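Local coordinates for APC3568 protein (Geobacillus stearothermophilus, PDB 1RFZ) that is of unknown function in the cell but belongs to the phosphatidylglycerophosphatase A family and may act as a phosphatidylglycerophosphatase, at residues T117-G120 against Y121-Q125; L33-Y36 against L37-Y41; G24-V27 against E28-A31; I129-Y132 against L133-S137. All coordinates share one frame; numbering follows the deposited sequence.

Contact 1 of 4, residues T117-G120 against Y121-Q125; sequences TNYG and YIDKQ
Helix 115-125, over most of its length, forms this contact and sets Tyr-119 beside Asp-123, the four-residue spacing at which alpha-helical side chains share one face. Two sound backbone bonds hold these turns: Tyr-121 N donates to Thr-117 O at 2.9 Å, and Ile-122 N reaches Asn-118 O at 3.0 Å in a nearly straight bond (168°). Beyond them the pairing slackens, and Gly-120 O receives only weak bonds, from Lys-124 N and Asp-123 N. Tyr-119 and Asp-123 run side by side, pointing the same way, because both keep CG anti to the backbone N (chi1 169° for the tyrosine). Asp-123 CB lies over one face of the ring, and the ring and carboxylate planes differ by 17°. Tyr-119 OH stays 3.9 Å from Asp-123 OD2; tyrosine suits the place because its ring packs among helices 99-109 and 145-163 while its hydroxyl can bond Glu-101. Ile-122 CG1 packs on the backbone O of Asn-118, its branched chain filling the buried side of the turn. Gly-120, lacking a side chain, brings backbone close to the second subunit, where its O pairs weakly with Thr-117 OG1 of that subunit. Lys-124 of the second subunit bonds Asn-118 OD1 and makes a cation-pi contact with Tyr-121. Within its own chain the helix packs on helix 145-163 through Ile-122 and on helix 27-38 through Tyr-121 and Ile-122.

Contact 2 of 4, residues L33-Y36 against L37-Y41; sequences LVYY and LQSKY
Tyr-35 with Ser-39 and Tyr-36 with Leu-37 carry the side-chain contacts of the C-terminal part of helix 27-38. Among the backbone bonds, Gln-38 N donates to Val-34 O at 2.8 Å, almost straight (166°), while Leu-37 N reaches Leu-33 O at 3.2 Å and also touches Val-34 O in a weak bond. The aromatic contact has the geometry of a CH-pi one, with Ser-39 CB over a face of the Tyr-35 ring, but it is doubtful because that CB is modelled too close to Tyr-35 O. With chi1 at -158° the tyrosine swings CG away from its own N, carrying the ring forward, toward the C-terminal end and Ser-39. A small side chain such as serine can lie under the ring; the phenol OH itself bonds weakly to Leu-45 O. The apolar contact differs in kind. Leu-37 CD2 meets the edge of the Tyr-36 ring, in its plane, and lies 3.8 Å from Tyr-36 CD1. Leucine fits because it turns a branched, wholly apolar end to that edge and to Ile-122 beyond. The chemistry therefore implies a helix end held by backbone bonds together with apolar and aromatic contacts, the weak bond of Tyr-35 OH adding a polar tie.

Contact 3 of 4, residues G24-V27 against E28-A31; sequences GVTV and EKIA
Thr-26 O is gripped by two backbone amides at the start of helix 27-38: Ile-30 N at 3.2 Å, with an N-H...O angle of 155°, and Lys-29 N in a weaker bond. Thr-26 is the N-cap residue, yet its side chain makes no capping bond; instead Thr-26 OG1 lies 3.7 Å from Lys-29 CE. Next along the first turn, Ala-31 N donates to Val-27 O at 2.9 Å. The loop leading in begins with a Schellman motif that ends helix 13-22, and Gly-24 takes the positive phi (107°) there. A CB at those backbone angles would jam against the carbonyl oxygen of the preceding residue, which explains the glycine. Lys-29 then ties this loop to the new helix: its NZ reaches Gly-24 O at 2.7 Å, almost directly in line with the carbonyl. A long chain is needed to span the distance, and the bend at chi3 (-70°) turns its end back across Thr-26, which it crosses at about a right angle. A methionine in its place would probably leave Gly-24 O without this donor and the loop less firmly tied to the helix. Val-27 faces Arg-17 and Ile-51, whereas Val-25 and Ile-30 turn into the interior, toward Ile-129 and helix 145-163. Branched apolar residues suit this buried side, where the two side chains cross at about a right angle and Val-25 CG1 meets Ile-30 CG1 at 3.5 Å.

Contact 4 of 4, residues I129-Y132 against L133-S137; sequences ILQY and LNDKS
This is a local contact within the short helix 129-134, with Ile-129, Tyr-132 and Leu-133 meeting along the helix, whose far end runs into a loop. The alpha-helical pattern is sound in its middle: Leu-133 N donates to Ile-129 O at 2.9 Å and Asn-134 N to Leu-130 O at 2.8 Å. At the end it frays, for Asp-135 N shares two weak bonds, with Gln-131 O and Tyr-132 O, and Asp-135 has already left the helix. Leu-133 is the hub. It lies alongside Ile-129, both pointing the same way, with Leu-133 CD1 3.7 Å from Ile-129 CB. On its other branch it packs against Val-25, and its apolar bulk also rests on Leu-145 and Val-149 of helix 145-163, which makes leucine apt for this buried place. Its backbone O accepts a bond from Asn-142 ND2, so the carbonyl at the frayed end has a partner. Tyr-132 stands on the partly exposed side, its CG swung anti to the backbone N (chi1 159°), and its ring touches Thr-138 and Lys-140 of the following loop. With an alanine in place of Tyr-132 the ring is gone, which would probably leave Leu-133 CD1 without that neighbour and open a gap toward the following loop. The tyrosine and leucine side chains cross at about a right angle, Tyr-132 CD2 lying 3.7 Å from Leu-133 CD1.

Along the chain the order is contact 3, contact 2, contact 1, contact 4. Contacts 3 and 2 mark the start and the end of helix 27-38, their centres about 14 Å apart; contact 1 lies on helix 115-125 and contact 4 on helix 129-134, which follows it. The wholly helical fold brings these pieces together side by side. Contacts 1 and 2, with centres about 12 Å apart, meet through Ile-122 and Leu-37, while Ile-129 of contact 4 inserts against Val-25 and Lys-29 of contact 3. Helix 27-38 is thus lined by both later helices, and all four contacts pack on helix 145-163. Of the four, contact 1 alone reaches another subunit, linking this core to the assembly.

Contact 1 of 4, residues T117-G120 against Y121-Q125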
loop_
_atom_site.group_PDB
_atom_site.type_symbol
_atom_site.label_atom_id
_atom_site.label_comp_id
_atom_site.label_asym_id
_atom_site.label_seq_id
_atom_site.Cartn_x
_atom_site.Cartn_y
_atom_site.Cartn_z
ATOM N N THR A 117 0.547 10.612 6.638
ATOM C CA THR A 117 -0.146 11.453 7.585
ATOM C C THR A 117 -0.514 12.821 6.998
ATOM O O THR A 117 -1.672 13.245 7.072
ATOM C CB THR A 117 0.690 11.614 8.859
ATOM O OG1 THR A 117 0.234 12.764 9.571
ATOM C CG2 THR A 117 2.169 11.756 8.523
ATOM N N ASN A 118 0.443 13.511 6.392
ATOM C CA ASN A 118 0.123 14.809 5.812
ATOM C C ASN A 118 -0.982 14.709 4.776
ATOM O O ASN A 118 -1.784 15.631 4.623
ATOM C CB ASN A 118 1.352 15.448 5.181
ATOM C CG ASN A 118 2.148 16.273 6.174
ATOM O OD1 ASN A 118 1.698 16.540 7.295
ATOM N ND2 ASN A 118 3.334 16.694 5.760
ATOM N N TYR A 119 -1.032 13.589 4.070
ATOM C CA TYR A 119 -2.053 13.403 3.058
ATOM C C TYR A 119 -3.462 13.436 3.630
ATOM O O TYR A 119 -4.289 14.261 3.238
ATOM C CB TYR A 119 -1.873 12.083 2.330
ATOM C CG TYR A 119 -3.083 11.801 1.488
ATOM C CD1 TYR A 119 -3.988 10.795 1.835
ATOM C CD2 TYR A 119 -3.379 12.611 0.390
ATOM C CE1 TYR A 119 -5.164 10.607 1.108
ATOM C CE2 TYR A 119 -4.539 12.435 -0.338
ATOM C CZ TYR A 119 -5.422 11.439 0.021
ATOM O OH TYR A 119 -6.558 11.279 -0.720
ATOM N N GLY A 120 -3.741 12.507 4.534
ATOM C CA GLY A 120 -5.051 12.450 5.144
ATOM C C GLY A 120 -5.334 13.750 5.860
ATOM O O GLY A 120 -6.476 14.206 5.905
ATOM N N TYR A 121 -4.281 14.351 6.408
ATOM C CA TYR A 121 -4.416 15.609 7.122
ATOM C C TYR A 121 -5.006 16.742 6.271
ATOM O O TYR A 121 -6.001 17.356 6.670
ATOM C CB TYR A 121 -3.074 16.053 7.684
ATOM C CG TYR A 121 -3.189 17.333 8.458
ATOM C CD1 TYR A 121 -2.483 18.471 8.063
ATOM C CD2 TYR A 121 -4.031 17.421 9.568
ATOM C CE1 TYR A 121 -2.606 19.674 8.748
ATOM C CE2 TYR A 121 -4.165 18.615 10.269
ATOM C CZ TYR A 121 -3.445 19.742 9.848
ATOM O OH TYR A 121 -3.568 20.939 10.519
ATOM N N ILE A 122 -4.407 17.045 5.117
ATOM C CA ILE A 122 -4.977 18.105 4.306
ATOM C C ILE A 122 -6.201 17.638 3.546
ATOM O O ILE A 122 -6.897 18.446 2.938
ATOM C CB ILE A 122 -3.985 18.726 3.287
ATOM C CG1 ILE A 122 -3.076 17.661 2.690
ATOM C CG2 ILE A 122 -3.196 19.835 3.941
ATOM C CD1 ILE A 122 -2.097 18.232 1.646
ATOM N N ASP A 123 -6.483 16.342 3.570
ATOM C CA ASP A 123 -7.663 15.870 2.863
ATOM C C ASP A 123 -8.869 16.185 3.740
ATOM O O ASP A 123 -9.990 16.301 3.259
ATOM C CB ASP A 123 -7.562 14.373 2.565
ATOM C CG ASP A 123 -8.621 13.909 1.577
ATOM O OD1 ASP A 123 -8.873 14.636 0.586
ATOM O OD2 ASP A 123 -9.193 12.816 1.785
ATOM N N LYS A 124 -8.623 16.338 5.036
ATOM C CA LYS A 124 -9.689 16.681 5.969
ATOM C C LYS A 124 -9.802 18.196 6.124
ATOM O O LYS A 124 -10.880 18.756 5.968
ATOM C CB LYS A 124 -9.442 16.036 7.335
ATOM C CG LYS A 124 -10.388 14.895 7.663
ATOM C CD LYS A 124 -11.365 15.304 8.750
ATOM C CE LYS A 124 -12.502 14.299 8.913
ATOM N NZ LYS A 124 -13.457 14.310 7.746
ATOM N N GLN A 125 -8.684 18.857 6.410
ATOM C CA GLN A 125 -8.663 20.309 6.586
ATOM C C GLN A 125 -8.888 21.071 5.280
ATOM O O GLN A 125 -9.017 22.289 5.285
ATOM C CB GLN A 125 -7.315 20.763 7.186
ATOM C CG GLN A 125 -6.913 20.148 8.532
ATOM C CD GLN A 125 -7.693 20.711 9.703
ATOM O OE1 GLN A 125 -7.125 21.018 10.756
ATOM N NE2 GLN A 125 -9.006 20.827 9.538
#

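Contact 2 of 4, residues L33-Y36 against L37-Y41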
loop_
_atom_site.group_PDB
_atom_site.type_symbol
_atom_site.label_atom_id
_atom_site.label_comp_id
_atom_site.label_asym_id
_atom_site.label_seq_id
_atom_site.Cartn_x
_atom_site.Cartn_y
_atom_site.Cartn_z
ATOM N N LEU A 33 -0.127 24.569 -0.998
ATOM C CA LEU A 33 -0.466 23.544 -0.022
ATOM C C LEU A 33 0.802 23.023 0.643
ATOM O O LEU A 33 0.783 22.645 1.813
ATOM C CB LEU A 33 -1.179 22.389 -0.708
ATOM C CG LEU A 33 -2.545 22.697 -1.318
ATOM C CD1 LEU A 33 -3.083 21.467 -2.041
ATOM C CD2 LEU A 33 -3.493 23.131 -0.214
ATOM N N VAL A 34 1.900 23.000 -0.109
ATOM C CA VAL A 34 3.173 22.532 0.416
ATOM C C VAL A 34 3.731 23.488 1.470
ATOM O O VAL A 34 4.320 23.046 2.464
ATOM C CB VAL A 34 4.225 22.345 -0.702
ATOM C CG1 VAL A 34 5.475 21.679 -0.136
ATOM C CG2 VAL A 34 3.664 21.495 -1.809
ATOM N N TYR A 35 3.561 24.792 1.266
ATOM C CA TYR A 35 4.041 25.763 2.254
ATOM C C TYR A 35 3.216 25.564 3.544
ATOM O O TYR A 35 3.744 25.629 4.650
ATOM C CB TYR A 35 3.861 27.195 1.732
ATOM C CG TYR A 35 4.756 28.234 2.397
ATOM C CD1 TYR A 35 6.099 28.366 2.024
ATOM C CD2 TYR A 35 4.259 29.089 3.394
ATOM C CE1 TYR A 35 6.929 29.324 2.626
ATOM C CE2 TYR A 35 5.083 30.053 4.004
ATOM C CZ TYR A 35 6.415 30.165 3.615
ATOM O OH TYR A 35 7.244 31.100 4.208
ATOM N N TYR A 36 1.920 25.302 3.385
ATOM C CA TYR A 36 1.016 25.075 4.508
ATOM C C TYR A 36 1.478 23.907 5.378
ATOM O O TYR A 36 1.352 23.954 6.602
ATOM C CB TYR A 36 -0.399 24.820 3.971
ATOM C CG TYR A 36 -1.431 24.308 4.963
ATOM C CD1 TYR A 36 -1.380 23.001 5.453
ATOM C CD2 TYR A 36 -2.494 25.115 5.365
ATOM C CE1 TYR A 36 -2.375 22.504 6.318
ATOM C CE2 TYR A 36 -3.497 24.636 6.234
ATOM C CZ TYR A 36 -3.437 23.330 6.711
ATOM O OH TYR A 36 -4.421 22.855 7.576
ATOM N N LEU A 37 2.017 22.867 4.748
ATOM C CA LEU A 37 2.487 21.691 5.475
ATOM C C LEU A 37 3.926 21.815 5.974
ATOM O O LEU A 37 4.234 21.436 7.106
ATOM C CB LEU A 37 2.381 20.437 4.596
ATOM C CG LEU A 37 1.004 20.020 4.073
ATOM C CD1 LEU A 37 1.155 18.919 3.028
ATOM C CD2 LEU A 37 0.135 19.561 5.225
ATOM N N GLN A 38 4.810 22.346 5.136
ATOM C CA GLN A 38 6.211 22.457 5.508
ATOM C C GLN A 38 6.662 23.791 6.109
ATOM O O GLN A 38 7.806 23.918 6.580
ATOM C CB GLN A 38 7.082 22.110 4.297
ATOM C CG GLN A 38 7.211 20.614 4.027
ATOM C CD GLN A 38 8.207 19.932 4.955
ATOM O OE1 GLN A 38 9.371 20.329 5.030
ATOM N NE2 GLN A 38 7.757 18.899 5.662
ATOM N N SER A 39 5.773 24.780 6.106
ATOM C CA SER A 39 6.107 26.090 6.651
ATOM C C SER A 39 6.591 25.966 8.094
ATOM O O SER A 39 7.750 26.249 8.395
ATOM C CB SER A 39 4.890 27.010 6.599
ATOM O OG SER A 39 5.285 28.365 6.547
ATOM N N LYS A 40 5.698 25.538 8.979
ATOM C CA LYS A 40 6.029 25.384 10.391
ATOM C C LYS A 40 7.454 24.894 10.610
ATOM O O LYS A 40 8.239 25.518 11.323
ATOM C CB LYS A 40 5.052 24.407 11.060
ATOM C CG LYS A 40 3.606 24.890 11.110
ATOM C CD LYS A 40 2.654 23.768 11.508
ATOM C CE LYS A 40 1.197 24.212 11.409
ATOM N NZ LYS A 40 0.257 23.053 11.432
ATOM N N TYR A 41 7.796 23.785 9.969
ATOM C CA TYR A 41 9.115 23.183 10.135
ATOM C C TYR A 41 10.214 23.878 9.355
ATOM O O TYR A 41 11.390 23.518 9.465
ATOM C CB TYR A 41 9.046 21.699 9.756
ATOM C CG TYR A 41 7.981 20.950 10.532
ATOM C CD1 TYR A 41 6.622 21.226 10.330
ATOM C CD2 TYR A 41 8.325 20.008 11.503
ATOM C CE1 TYR A 41 5.633 20.590 11.076
ATOM C CE2 TYR A 41 7.343 19.362 12.256
ATOM C CZ TYR A 41 5.999 19.660 12.037
ATOM O OH TYR A 41 5.021 19.032 12.774
#

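Contact 3 of 4, residues G24-V27 against E28-A31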
loop_
_atom_site.group_PDB
_atom_site.type_symbol
_atom_site.label_atom_id
_atom_site.label_comp_id
_atom_site.label_asym_id
_atom_site.label_seq_id
_atom_site.Cartn_x
_atom_site.Cartn_y
_atom_site.Cartn_z
ATOM N N GLY A 24 -8.772 23.709 -13.023
ATOM C CA GLY A 24 -8.617 24.762 -12.040
ATOM C C GLY A 24 -7.352 24.723 -11.198
ATOM O O GLY A 24 -7.032 25.690 -10.485
ATOM N N VAL A 25 -6.603 23.629 -11.287
ATOM C CA VAL A 25 -5.403 23.508 -10.471
ATOM C C VAL A 25 -4.100 24.006 -11.096
ATOM O O VAL A 25 -3.734 23.658 -12.217
ATOM C CB VAL A 25 -5.223 22.052 -9.979
ATOM C CG1 VAL A 25 -4.129 22.003 -8.923
ATOM C CG2 VAL A 25 -6.567 21.511 -9.420
ATOM N N THR A 26 -3.412 24.834 -10.322
ATOM C CA THR A 26 -2.153 25.448 -10.701
ATOM C C THR A 26 -1.031 24.849 -9.893
ATOM O O THR A 26 -1.160 24.717 -8.682
ATOM C CB THR A 26 -2.176 26.940 -10.368
ATOM O OG1 THR A 26 -2.989 27.621 -11.320
ATOM C CG2 THR A 26 -0.782 27.519 -10.370
ATOM N N VAL A 27 0.073 24.503 -10.544
ATOM C CA VAL A 27 1.227 23.968 -9.823
ATOM C C VAL A 27 1.491 24.823 -8.586
ATOM O O VAL A 27 1.917 24.318 -7.554
ATOM C CB VAL A 27 2.497 23.988 -10.711
ATOM C CG1 VAL A 27 3.760 24.215 -9.855
ATOM C CG2 VAL A 27 2.605 22.686 -11.493
ATOM N N GLU A 28 1.219 26.118 -8.710
ATOM C CA GLU A 28 1.425 27.085 -7.634
ATOM C C GLU A 28 0.481 26.949 -6.438
ATOM O O GLU A 28 0.891 27.104 -5.292
ATOM C CB GLU A 28 1.313 28.508 -8.201
ATOM C CG GLU A 28 1.398 29.621 -7.173
ATOM C CD GLU A 28 2.667 30.444 -7.311
ATOM O OE1 GLU A 28 2.856 31.085 -8.370
ATOM O OE2 GLU A 28 3.480 30.444 -6.363
ATOM N N LYS A 29 -0.792 26.696 -6.704
ATOM C CA LYS A 29 -1.754 26.562 -5.617
ATOM C C LYS A 29 -1.508 25.250 -4.865
ATOM O O LYS A 29 -1.854 25.118 -3.679
ATOM C CB LYS A 29 -3.186 26.656 -6.154
ATOM C CG LYS A 29 -3.565 28.090 -6.546
ATOM C CD LYS A 29 -5.001 28.229 -7.036
ATOM C CE LYS A 29 -5.209 27.579 -8.393
ATOM N NZ LYS A 29 -6.564 27.903 -8.934
ATOM N N ILE A 30 -0.892 24.292 -5.561
ATOM C CA ILE A 30 -0.524 23.009 -4.979
ATOM C C ILE A 30 0.675 23.318 -4.084
ATOM O O ILE A 30 0.730 22.901 -2.924
ATOM C CB ILE A 30 -0.080 22.014 -6.045
ATOM C CG1 ILE A 30 -1.201 21.793 -7.056
ATOM C CG2 ILE A 30 0.277 20.680 -5.386
ATOM C CD1 ILE A 30 -0.909 20.638 -8.016
ATOM N N ALA A 31 1.634 24.053 -4.640
ATOM C CA ALA A 31 2.818 24.445 -3.892
ATOM C C ALA A 31 2.344 25.288 -2.717
ATOM O O ALA A 31 3.013 25.378 -1.683
ATOM C CB ALA A 31 3.776 25.254 -4.778
#

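Contact 4 of 4, residues I129-Y132 against L133-S137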
loop_
_atom_site.group_PDB
_atom_site.type_symbol
_atom_site.label_atom_id
_atom_site.label_comp_id
_atom_site.label_asym_id
_atom_site.label_seq_id
_atom_site.Cartn_x
_atom_site.Cartn_y
_atom_site.Cartn_z
ATOM N N ILE A 129 -6.916 25.523 -2.661
ATOM C CA ILE A 129 -7.726 25.036 -3.774
ATOM C C ILE A 129 -8.683 23.934 -3.360
ATOM O O ILE A 129 -9.838 23.916 -3.781
ATOM C CB ILE A 129 -6.871 24.476 -4.913
ATOM C CG1 ILE A 129 -5.414 24.397 -4.472
ATOM C CG2 ILE A 129 -7.067 25.309 -6.158
ATOM C CD1 ILE A 129 -4.523 23.655 -5.453
ATOM N N LEU A 130 -8.190 23.009 -2.543
ATOM C CA LEU A 130 -8.999 21.888 -2.080
ATOM C C LEU A 130 -10.388 22.392 -1.732
ATOM O O LEU A 130 -11.402 21.738 -2.016
ATOM C CB LEU A 130 -8.319 21.225 -0.876
ATOM C CG LEU A 130 -6.976 20.564 -1.258
ATOM C CD1 LEU A 130 -6.227 20.066 -0.018
ATOM C CD2 LEU A 130 -7.244 19.413 -2.246
ATOM N N GLN A 131 -10.417 23.582 -1.139
ATOM C CA GLN A 131 -11.662 24.235 -0.767
ATOM C C GLN A 131 -12.573 24.299 -1.991
ATOM O O GLN A 131 -13.741 23.911 -1.940
ATOM C CB GLN A 131 -11.374 25.651 -0.276
ATOM C CG GLN A 131 -12.619 26.463 0.007
ATOM C CD GLN A 131 -13.392 25.941 1.200
ATOM O OE1 GLN A 131 -14.496 26.409 1.492
ATOM N NE2 GLN A 131 -12.813 24.970 1.906
ATOM N N TYR A 132 -12.023 24.792 -3.095
ATOM C CA TYR A 132 -12.774 24.910 -4.331
ATOM C C TYR A 132 -13.143 23.569 -4.948
ATOM O O TYR A 132 -14.252 23.404 -5.454
ATOM C CB TYR A 132 -11.985 25.730 -5.356
ATOM C CG TYR A 132 -12.424 25.499 -6.789
ATOM C CD1 TYR A 132 -13.730 25.767 -7.193
ATOM C CD2 TYR A 132 -11.541 24.973 -7.730
ATOM C CE1 TYR A 132 -14.146 25.511 -8.495
ATOM C CE2 TYR A 132 -11.945 24.716 -9.034
ATOM C CZ TYR A 132 -13.248 24.983 -9.409
ATOM O OH TYR A 132 -13.656 24.713 -10.696
ATOM N N LEU A 133 -12.223 22.610 -4.915
ATOM C CA LEU A 133 -12.493 21.317 -5.526
ATOM C C LEU A 133 -13.496 20.478 -4.765
ATOM O O LEU A 133 -14.202 19.658 -5.356
ATOM C CB LEU A 133 -11.202 20.519 -5.699
ATOM C CG LEU A 133 -10.185 21.025 -6.712
ATOM C CD1 LEU A 133 -9.516 22.278 -6.180
ATOM C CD2 LEU A 133 -9.151 19.948 -6.957
ATOM N N ASN A 134 -13.572 20.663 -3.455
ATOM C CA ASN A 134 -14.519 19.867 -2.700
ATOM C C ASN A 134 -15.893 20.523 -2.690
ATOM O O ASN A 134 -16.893 19.876 -2.372
ATOM C CB ASN A 134 -14.030 19.642 -1.273
ATOM C CG ASN A 134 -14.556 18.349 -0.690
ATOM O OD1 ASN A 134 -13.800 17.401 -0.471
ATOM N ND2 ASN A 134 -15.863 18.293 -0.456
ATOM N N ASP A 135 -15.935 21.807 -3.047
ATOM C CA ASP A 135 -17.191 22.552 -3.097
ATOM C C ASP A 135 -18.099 21.907 -4.153
ATOM O O ASP A 135 -17.766 21.880 -5.342
ATOM C CB ASP A 135 -16.921 24.014 -3.461
ATOM C CG ASP A 135 -17.735 24.982 -2.626
ATOM O OD1 ASP A 135 -17.519 25.034 -1.395
ATOM O OD2 ASP A 135 -18.586 25.692 -3.200
ATOM N N LYS A 136 -19.246 21.394 -3.715
ATOM C CA LYS A 136 -20.171 20.718 -4.616
ATOM C C LYS A 136 -21.135 21.642 -5.334
ATOM O O LYS A 136 -21.899 21.203 -6.201
ATOM C CB LYS A 136 -20.940 19.641 -3.848
ATOM C CG LYS A 136 -20.052 18.482 -3.413
ATOM C CD LYS A 136 -20.812 17.449 -2.613
ATOM C CE LYS A 136 -19.899 16.306 -2.218
ATOM N NZ LYS A 136 -20.553 15.420 -1.215
ATOM N N SER A 137 -21.084 22.924 -4.985
ATOM C CA SER A 137 -21.954 23.921 -5.600
ATOM C C SER A 137 -21.445 24.405 -6.964
ATOM O O SER A 137 -22.243 24.704 -7.855
ATOM C CB SER A 137 -22.128 25.120 -4.656
ATOM O OG SER A 137 -20.880 25.710 -4.319
#